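Local coordinates for protein folylpolyglutamate synthase (FolC) (Helicobacter pylori, PDB 6K8C) that probably adds glutamate to dihydropteroate and then to reduced folates at the expense of ATP, as a bifunctional dihydrofolate and folylpolyglutamate synthase, at residues 11-14 and 15-19; 33-36 and 37-41; 102-105 and 106-109. All coordinates share one frame; numbering follows the deposited sequence.

All three contacts are local, each made within a single helix in the N-terminal part of the chain, on the same side of its centre, and along the chain they follow one another without nesting or crossing. Contact 1 is formed by the short helix 12-17, contact 2 by the C-terminal half of helix 28-41, and contact 3 by helix 100-110 in the Mur ligase middle domain. None closes a long loop. Contacts 1 and 3 touch, their centres about 12 Å apart: E104 OE1 lies 3.0 Å from L12 N. Contact 2 stands off, its nearest atoms about 8 Å from either of the others. Helix 121-132 packs against side chains from all three, so it ties the three helices together.

Contact 1 of 3, residues 11-14 and 15-19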
# COMPACT_ATOMS: atom_id res chain seq x y z
N GLY A 11 -15.65 -18.33 -12.01
CA GLY A 11 -14.36 -17.94 -11.49
C GLY A 11 -14.41 -16.66 -10.68
O GLY A 11 -15.40 -15.92 -10.64
N LEU A 12 -13.29 -16.38 -10.01
CA LEU A 12 -13.21 -15.20 -9.16
C LEU A 12 -13.30 -13.91 -9.98
O LEU A 12 -13.93 -12.94 -9.55
CB LEU A 12 -11.92 -15.23 -8.34
CG LEU A 12 -11.58 -13.93 -7.62
CD1 LEU A 12 -12.66 -13.60 -6.59
CD2 LEU A 12 -10.21 -14.02 -6.96
N LYS A 13 -12.66 -13.88 -11.15
CA LYS A 13 -12.66 -12.67 -11.96
C LYS A 13 -14.08 -12.23 -12.30
O LYS A 13 -14.43 -11.05 -12.16
CB LYS A 13 -11.84 -12.88 -13.23
CG LYS A 13 -11.95 -11.74 -14.24
CD LYS A 13 -11.17 -12.03 -15.52
CE LYS A 13 -9.69 -11.71 -15.35
NZ LYS A 13 -9.45 -10.26 -15.11
N ALA A 14 -14.93 -13.18 -12.72
CA ALA A 14 -16.31 -12.85 -13.04
C ALA A 14 -17.08 -12.41 -11.80
O ALA A 14 -17.91 -11.49 -11.88
CB ALA A 14 -17.00 -14.05 -13.70
N PHE A 15 -16.82 -13.04 -10.66
CA PHE A 15 -17.51 -12.66 -9.43
C PHE A 15 -17.15 -11.24 -9.00
O PHE A 15 -18.01 -10.49 -8.53
CB PHE A 15 -17.18 -13.65 -8.32
CG PHE A 15 -18.06 -13.54 -7.11
CD1 PHE A 15 -19.41 -13.80 -7.19
CD2 PHE A 15 -17.52 -13.19 -5.88
CE1 PHE A 15 -20.22 -13.71 -6.07
CE2 PHE A 15 -18.32 -13.11 -4.76
CZ PHE A 15 -19.68 -13.36 -4.85
N LEU A 16 -15.89 -10.85 -9.16
CA LEU A 16 -15.50 -9.48 -8.82
C LEU A 16 -16.13 -8.46 -9.76
O LEU A 16 -16.43 -7.34 -9.35
CB LEU A 16 -13.98 -9.34 -8.82
CG LEU A 16 -13.25 -10.12 -7.72
CD1 LEU A 16 -11.75 -9.95 -7.85
CD2 LEU A 16 -13.74 -9.66 -6.36
N GLU A 17 -16.35 -8.83 -11.02
CA GLU A 17 -16.96 -7.88 -11.95
C GLU A 17 -18.43 -7.61 -11.63
O GLU A 17 -18.97 -6.60 -12.10
CB GLU A 17 -16.79 -8.37 -13.39
CG GLU A 17 -15.41 -8.03 -13.95
CD GLU A 17 -14.98 -8.92 -15.10
OE1 GLU A 17 -13.79 -8.86 -15.47
OE2 GLU A 17 -15.82 -9.67 -15.64
N THR A 18 -19.09 -8.47 -10.85
CA THR A 18 -20.42 -8.17 -10.34
C THR A 18 -20.40 -7.22 -9.16
O THR A 18 -21.47 -6.84 -8.66
CB THR A 18 -21.15 -9.45 -9.93
OG1 THR A 18 -20.66 -9.88 -8.65
CG2 THR A 18 -20.94 -10.54 -10.97
N LYS A 19 -19.22 -6.83 -8.67
CA LYS A 19 -19.08 -5.88 -7.58
C LYS A 19 -18.30 -4.68 -8.11
O LYS A 19 -17.09 -4.57 -7.86
CB LYS A 19 -18.40 -6.49 -6.36
CG LYS A 19 -19.07 -7.77 -5.86
CD LYS A 19 -18.10 -8.60 -5.03
CE LYS A 19 -18.78 -9.82 -4.41
NZ LYS A 19 -20.11 -9.56 -3.78
O HOH W 1 -12.60 -8.87 -12.18
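The branch ends of L12 and L16 meet one turn apart on the short alpha-helix 12-17, which begins directly after G11 at the N-cap position. Three backbone bonds of the i to i+4 kind define the helix: F15 N to G11 O, L16 N to L12 O at 2.9 Å with an N-H...O angle of 159°, and E17 N to K13 O at 3.1 Å. The last of these is less straight, at 144°, and E17 N also makes a weak bond to A14 O. T18 N bonds A14 O only weakly. At the other end L12 N is satisfied from outside by E104 OE1, on helix 100-110. The buried K19 NZ is hydrogen-bonded to C119 O and S116 O.

On the apolar side, L12 CD1 meets L16 CG at 3.7 Å, the two side chains crossing at a slant. L16 CG lies anti to its carbonyl carbon (chi1 -67°), which turns the branch back toward the preceding turn. Both leucines continue onto F87 and Y124, while the F15 ring meets Y124 edge-to-face.

On the more exposed side, the K13 CG methylene lies 3.6 Å from E17 OE1, but K13 NZ remains 4.6 Å from that oxygen, beyond a salt bridge. A water donates to K13 O at 2.8 Å and weakly to E17 OE1, giving this carbonyl a second donor besides E17 N. F15 O likewise takes two donors from T18, the backbone N and the hydroxyl, with T18 OG1 at 2.7 Å from F15 O.

Contact 2 of 3, residues 33-36 and 37-41; sequences QIYK and DFKNA
Y35, F38 and K39 meet in the C-terminal half of alpha-helix 28-41, at the i to i+3 and i to i+4 spacings. Four backbone bonds establish regular helix here: D37 N to Q33 O, F38 N to I34 O, K39 N to Y35 O at 2.9 Å, and N40 N to K36 O with an N-H...O angle of 169°.

K39 makes a CH-pi contact with Y35: its CG lies over one face of the ring, 4.1 Å from the centroid. K39 CD comes to 3.5 Å from Y35 CE2, so the aliphatic chain passes above the rim of the ring. A bend at chi3 (-63°) brings K39 CE close as well, 3.7 Å from Y35 CD2.

F38 approaches the same tyrosine differently. Its CD2 lies 3.9 Å from Y35 CE1; the planes are 12° apart but the rings are slid apart, centroids 6.0 Å from each other, and barely overlap. F38 also packs on F115 and on V130 and M131 of helix 121-132, and its ring meets F42 and F43. Y35 touches I45 and L155.

With Y35 and F38 buried and K36 and N40 exposed, this is the two-sided pattern of an amphipathic helix lying on the surface of an alpha/beta domain.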
# COMPACT_ATOMS: atom_id res chain seq x y z
N GLN A 33 -22.17 -7.67 10.02
CA GLN A 33 -23.05 -8.82 9.88
C GLN A 33 -22.44 -9.87 8.95
O GLN A 33 -22.52 -11.07 9.23
CB GLN A 33 -24.41 -8.36 9.36
CG GLN A 33 -25.45 -9.45 9.25
CD GLN A 33 -26.72 -8.97 8.58
OE1 GLN A 33 -26.87 -7.78 8.28
NE2 GLN A 33 -27.64 -9.89 8.32
N ILE A 34 -21.84 -9.43 7.84
CA ILE A 34 -21.19 -10.38 6.93
C ILE A 34 -20.14 -11.19 7.68
O ILE A 34 -20.09 -12.42 7.57
CB ILE A 34 -20.56 -9.65 5.73
CG1 ILE A 34 -21.63 -9.14 4.76
CG2 ILE A 34 -19.59 -10.57 4.98
CD1 ILE A 34 -21.09 -8.15 3.74
N TYR A 35 -19.30 -10.50 8.45
CA TYR A 35 -18.18 -11.18 9.10
C TYR A 35 -18.67 -12.15 10.17
O TYR A 35 -18.11 -13.24 10.33
CB TYR A 35 -17.21 -10.15 9.70
CG TYR A 35 -15.94 -10.79 10.21
CD1 TYR A 35 -15.12 -11.51 9.35
CD2 TYR A 35 -15.58 -10.71 11.55
CE1 TYR A 35 -13.97 -12.12 9.80
CE2 TYR A 35 -14.42 -11.32 12.01
CZ TYR A 35 -13.63 -12.02 11.13
OH TYR A 35 -12.48 -12.63 11.57
N LYS A 36 -19.72 -11.78 10.90
CA LYS A 36 -20.30 -12.69 11.89
C LYS A 36 -20.79 -13.97 11.22
O LYS A 36 -20.55 -15.07 11.71
CB LYS A 36 -21.44 -11.99 12.63
CG LYS A 36 -21.42 -12.21 14.14
CD LYS A 36 -20.45 -11.26 14.84
CE LYS A 36 -20.58 -11.33 16.35
NZ LYS A 36 -20.09 -10.08 17.02
N ASP A 37 -21.47 -13.83 10.07
CA ASP A 37 -21.90 -15.00 9.32
C ASP A 37 -20.71 -15.82 8.83
O ASP A 37 -20.75 -17.05 8.85
CB ASP A 37 -22.76 -14.58 8.13
CG ASP A 37 -24.11 -14.05 8.54
OD1 ASP A 37 -24.38 -13.98 9.76
OD2 ASP A 37 -24.90 -13.70 7.64
N PHE A 38 -19.65 -15.14 8.38
CA PHE A 38 -18.46 -15.86 7.93
C PHE A 38 -17.89 -16.72 9.05
O PHE A 38 -17.54 -17.89 8.83
CB PHE A 38 -17.39 -14.88 7.42
CG PHE A 38 -16.04 -15.53 7.23
CD1 PHE A 38 -15.73 -16.17 6.05
CD2 PHE A 38 -15.10 -15.52 8.25
CE1 PHE A 38 -14.50 -16.78 5.88
CE2 PHE A 38 -13.88 -16.14 8.09
CZ PHE A 38 -13.57 -16.76 6.90
N LYS A 39 -17.76 -16.15 10.24
CA LYS A 39 -17.15 -16.88 11.35
C LYS A 39 -18.00 -18.08 11.74
O LYS A 39 -17.47 -19.17 11.99
CB LYS A 39 -16.94 -15.95 12.54
CG LYS A 39 -15.71 -15.04 12.41
CD LYS A 39 -15.50 -14.23 13.68
CE LYS A 39 -16.66 -13.29 13.94
NZ LYS A 39 -16.47 -12.51 15.19
N ASN A 40 -19.32 -17.90 11.77
CA ASN A 40 -20.22 -19.03 12.01
C ASN A 40 -20.05 -20.10 10.94
O ASN A 40 -19.87 -21.29 11.25
CB ASN A 40 -21.67 -18.54 12.05
CG ASN A 40 -22.05 -17.92 13.38
OD1 ASN A 40 -21.47 -18.23 14.43
ND2 ASN A 40 -23.05 -17.04 13.36
N ALA A 41 -20.09 -19.71 9.66
CA ALA A 41 -20.05 -20.70 8.59
C ALA A 41 -18.67 -21.30 8.41
O ALA A 41 -18.55 -22.42 7.90
CB ALA A 41 -20.52 -20.09 7.27

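Contact 3 of 3, residues 102-105 and 106-109; sequences VLEN and AHQQ
E104 and Q108 are linked by an i to i+4 side-chain hydrogen bond along one side of helix 100-110, in the Mur ligase middle domain. Q108 NE2 donates to E104 OE2 at 2.8 Å with an N-H...O angle of 167°. The oxygen is met nearly along its C-O axis and lies almost in the amide plane of Q108, although the carboxylate and amide planes are 37° apart. Bends at chi2 in both residues, 68° in E104 and of the opposite sign in Q108, curl the two ends toward each other. The main chains of the same two residues are also hydrogen-bonded, Q108 N to E104 O at 2.9 Å, within a regular series that includes A106 N to V102 O and H107 N to L103 O.

H107 runs alongside E104, pointing the same way. Its CD2 edge lies 3.7 Å from E104 OE2, which sits in the plane of the imidazole. The ring nitrogens are engaged elsewhere, which would hold the rotation of the ring: H107 ND1 bonds Y124 OH, while H107 NE2 and Q108 NE2 both reach N10 O, so that the amide nitrogen bridges the E104 carboxylate and the N10 carbonyl.

With E104 OE1 engaged by L12 N, the helix is fastened to the start of helix 12-17, where L103 and H107 pack on L12, while V102, L103, A106 and Q109 touch helix 121-132.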
# COMPACT_ATOMS: atom_id res chain seq x y z
N VAL A 102 -4.63 -21.24 -5.53
CA VAL A 102 -4.95 -21.11 -4.11
C VAL A 102 -6.02 -20.05 -3.89
O VAL A 102 -6.94 -20.22 -3.09
CB VAL A 102 -3.67 -20.79 -3.31
CG1 VAL A 102 -4.00 -20.52 -1.85
CG2 VAL A 102 -2.67 -21.94 -3.43
N LEU A 103 -5.91 -18.92 -4.60
CA LEU A 103 -6.90 -17.86 -4.48
C LEU A 103 -8.25 -18.29 -5.05
O LEU A 103 -9.30 -18.03 -4.45
CB LEU A 103 -6.39 -16.61 -5.19
CG LEU A 103 -7.27 -15.36 -5.18
CD1 LEU A 103 -7.64 -14.96 -3.75
CD2 LEU A 103 -6.57 -14.22 -5.90
N GLU A 104 -8.25 -18.96 -6.20
CA GLU A 104 -9.50 -19.43 -6.79
C GLU A 104 -10.19 -20.44 -5.88
O GLU A 104 -11.42 -20.46 -5.78
CB GLU A 104 -9.24 -20.02 -8.17
CG GLU A 104 -10.45 -20.71 -8.80
CD GLU A 104 -11.58 -19.75 -9.16
OE1 GLU A 104 -11.32 -18.53 -9.29
OE2 GLU A 104 -12.72 -20.22 -9.33
N ASN A 105 -9.40 -21.27 -5.18
CA ASN A 105 -9.98 -22.25 -4.27
C ASN A 105 -10.66 -21.58 -3.08
O ASN A 105 -11.73 -22.02 -2.64
CB ASN A 105 -8.90 -23.23 -3.80
CG ASN A 105 -9.37 -24.12 -2.68
OD1 ASN A 105 -9.05 -23.89 -1.51
ND2 ASN A 105 -10.15 -25.14 -3.02
N ALA A 106 -10.05 -20.53 -2.53
CA ALA A 106 -10.71 -19.80 -1.45
C ALA A 106 -12.01 -19.17 -1.93
O ALA A 106 -13.02 -19.18 -1.22
CB ALA A 106 -9.77 -18.72 -0.89
N HIS A 107 -11.99 -18.59 -3.14
CA HIS A 107 -13.21 -18.04 -3.71
C HIS A 107 -14.28 -19.11 -3.88
O HIS A 107 -15.45 -18.88 -3.57
CB HIS A 107 -12.89 -17.38 -5.05
CG HIS A 107 -14.09 -17.20 -5.93
ND1 HIS A 107 -15.08 -16.28 -5.66
CD2 HIS A 107 -14.48 -17.85 -7.05
CE1 HIS A 107 -16.02 -16.36 -6.58
NE2 HIS A 107 -15.68 -17.30 -7.44
N GLN A 108 -13.89 -20.29 -4.36
CA GLN A 108 -14.86 -21.35 -4.59
C GLN A 108 -15.57 -21.75 -3.29
O GLN A 108 -16.76 -22.07 -3.30
CB GLN A 108 -14.19 -22.57 -5.23
CG GLN A 108 -14.03 -22.46 -6.74
CD GLN A 108 -15.31 -22.00 -7.43
OE1 GLN A 108 -16.40 -22.48 -7.14
NE2 GLN A 108 -15.17 -21.07 -8.37
N GLN A 109 -14.85 -21.72 -2.17
CA GLN A 109 -15.48 -22.03 -0.89
C GLN A 109 -16.42 -20.91 -0.44
O GLN A 109 -17.46 -21.18 0.17
CB GLN A 109 -14.42 -22.29 0.18
CG GLN A 109 -13.44 -23.41 -0.14
CD GLN A 109 -12.43 -23.63 0.97
OE1 GLN A 109 -11.22 -23.55 0.75
NE2 GLN A 109 -12.92 -23.90 2.17